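Local coordinates for petrobactin-binding protein YclQ (Bacillus subtilis subsp. subtilis str. 168, PDB 3GFV), which binds iron-free and ferric petrobactin as the solute-binding subunit of the ABC transporter complex YclNOPQ, which takes up the ferric siderophore, at residues I101-R104 against Q105-S108. Numbering follows the deposited sequence.
Sequences ISAR and QSES. With PO4 (phosphate ion), chain C.
Gln105 folds its side chain back over the start of its own turn, setting OE1 against CB of Ile101 (3.6 Å) and the N-H of Ser102. The chain bends at chi2 (83°), which brings OE1 round to that N-H; the bond is 2.9 Å from Ser102 N to Gln105 OE1 and nearly straight at 176°. In the reverse direction Gln105 N donates to Ser102 O over 3.0 Å, so main chain and side chain of one glutamine close a reciprocal pair with one serine. A water donates to Gln105 OE1 and lies very close to Ser102 OG, joining the two side chains, while Gln105 NE2 is taken by Leu83 O and Ser102 OG also bonds Asp41 OD1. One residue on, Ala103 O is gripped twice by Ser106, whose N (3.1 Å from Ala103 O) and OG both donate to it from the same face. Arg104 instead runs extended away from the turn, and the edge of its guanidinium meets a phosphate, probably from the crystallisation liquor, through two weak bonds from NE and NH2 to O2; NH2 also hydrogen-bonds Tyr275 O, and the group makes a cation-pi contact with Tyr275. In this periplasmic binding protein fold the loop, with 3-10 turns at 103-104 and 106-107, joins parallel strand 98-101 to helix 109-115, with Ile101 packed on Phe112 of that helix and Ser106 on Tyr120 of neighbouring strand 118-120.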
ATOM      1  N   ILE A 101      12.556  -4.278   4.185  1.00 21.20           N
ATOM      2  CA  ILE A 101      11.368  -4.884   4.794  1.00 21.39           C
ATOM      3  C   ILE A 101      10.327  -3.832   5.141  1.00 22.92           C
ATOM      4  O   ILE A 101      10.581  -2.627   5.061  1.00 24.30           O
ATOM      5  CB  ILE A 101      11.717  -5.695   6.074  1.00 23.91           C
ATOM      6  CG1 ILE A 101      12.305  -4.770   7.160  1.00 23.51           C
ATOM      7  CG2 ILE A 101      12.683  -6.807   5.733  1.00 22.19           C
ATOM      8  CD1 ILE A 101      12.512  -5.429   8.525  1.00 25.97           C
ATOM      9  N   SER A 102       9.139  -4.277   5.527  1.00 21.40           N
ATOM     10  CA  SER A 102       8.171  -3.343   6.069  1.00 19.99           C
ATOM     11  C   SER A 102       7.358  -4.005   7.171  1.00 20.81           C
ATOM     12  O   SER A 102       7.847  -4.893   7.850  1.00 22.40           O
ATOM     13  CB  SER A 102       7.296  -2.702   4.979  1.00 27.29           C
ATOM     14  OG  SER A 102       6.640  -3.683   4.204  1.00 29.18           O
ATOM     15  N   ALA A 103       6.146  -3.523   7.383  1.00 20.93           N
ATOM     16  CA  ALA A 103       5.454  -3.842   8.621  1.00 25.03           C
ATOM     17  C   ALA A 103       5.295  -5.351   8.882  1.00 25.93           C
ATOM     18  O   ALA A 103       5.433  -5.804  10.016  1.00 25.48           O
ATOM     19  CB  ALA A 103       4.101  -3.132   8.650  1.00 26.80           C
ATOM     20  N   ARG A 104       5.014  -6.121   7.838  1.00 20.42           N
ATOM     21  CA  ARG A 104       4.747  -7.544   8.018  1.00 25.13           C
ATOM     22  C   ARG A 104       5.973  -8.354   8.455  1.00 27.68           C
ATOM     23  O   ARG A 104       5.821  -9.495   8.914  1.00 27.00           O
ATOM     24  CB  ARG A 104       4.143  -8.147   6.750  1.00 26.14           C
ATOM     25  CG  ARG A 104       2.708  -7.665   6.463  1.00 26.81           C
ATOM     26  CD  ARG A 104       2.194  -8.267   5.168  1.00 30.38           C
ATOM     27  NE  ARG A 104       0.756  -8.077   5.004  1.00 31.58           N
ATOM     28  CZ  ARG A 104       0.190  -7.225   4.152  1.00 31.55           C
ATOM     29  NH1 ARG A 104       0.932  -6.455   3.364  1.00 30.70           N
ATOM     30  NH2 ARG A 104      -1.131  -7.145   4.088  1.00 34.21           N
ATOM     31  N   GLN A 105       7.177  -7.780   8.317  1.00 20.74           N
ATOM     32  CA  GLN A 105       8.388  -8.463   8.772  1.00 22.97           C
ATOM     33  C   GLN A 105       9.092  -7.713   9.911  1.00 23.71           C
ATOM     34  O   GLN A 105      10.256  -7.993  10.230  1.00 24.35           O
ATOM     35  CB  GLN A 105       9.395  -8.658   7.614  1.00 25.96           C
ATOM     36  CG  GLN A 105       8.826  -9.284   6.351  1.00 27.05           C
ATOM     37  CD  GLN A 105       8.133  -8.273   5.447  1.00 26.87           C
ATOM     38  OE1 GLN A 105       8.473  -7.084   5.434  1.00 24.55           O
ATOM     39  NE2 GLN A 105       7.133  -8.740   4.692  1.00 23.10           N
ATOM     40  N   SER A 106       8.375  -6.774  10.523  1.00 28.99           N
ATOM     41  CA  SER A 106       8.937  -5.871  11.543  1.00 32.74           C
ATOM     42  C   SER A 106       9.680  -6.603  12.656  1.00 32.84           C
ATOM     43  O   SER A 106      10.777  -6.208  13.065  1.00 31.95           O
ATOM     44  CB  SER A 106       7.821  -5.032  12.176  1.00 44.23           C
ATOM     45  OG  SER A 106       7.536  -3.896  11.386  1.00 58.36           O
ATOM     46  N   GLU A 107       9.079  -7.680  13.142  1.00 25.97           N
ATOM     47  CA  GLU A 107       9.681  -8.456  14.210  1.00 25.80           C
ATOM     48  C   GLU A 107      10.879  -9.302  13.816  1.00 29.28           C
ATOM     49  O   GLU A 107      11.529  -9.884  14.679  1.00 32.43           O
ATOM     50  CB  GLU A 107       8.632  -9.369  14.850  1.00 37.70           C
ATOM     51  CG  GLU A 107       8.182  -8.915  16.213  1.00 47.77           C
ATOM     52  CD  GLU A 107       7.455 -10.028  16.943  1.00 46.88           C
ATOM     53  OE1 GLU A 107       8.035 -10.605  17.886  1.00 42.29           O
ATOM     54  OE2 GLU A 107       6.324 -10.343  16.534  1.00 53.74           O
ATOM     55  N   SER A 108      11.171  -9.400  12.523  1.00 27.30           N
ATOM     56  CA  SER A 108      12.315 -10.198  12.079  1.00 28.25           C
ATOM     57  C   SER A 108      13.483  -9.313  11.653  1.00 29.46           C
ATOM     58  O   SER A 108      14.430  -9.784  11.033  1.00 27.76           O
ATOM     59  CB  SER A 108      11.922 -11.130  10.927  1.00 33.33           C
ATOM     60  OG  SER A 108      11.064 -12.150  11.412  1.00 40.23           O
TER
HETATM   61  P   PO4 C 304      -1.939  -8.353   7.781  1.00 94.07           P
HETATM   62  O1  PO4 C 304      -1.849  -6.898   7.380  1.00 93.38           O
HETATM   63  O2  PO4 C 304      -1.969  -9.216   6.542  1.00 90.60           O
HETATM   64  O3  PO4 C 304      -0.739  -8.712   8.633  1.00 92.85           O
HETATM   65  O4  PO4 C 304      -3.207  -8.567   8.572  1.00 95.61           O
HETATM   66  O   HOH W   1       5.968  -6.074   4.604  1.00 40.40           O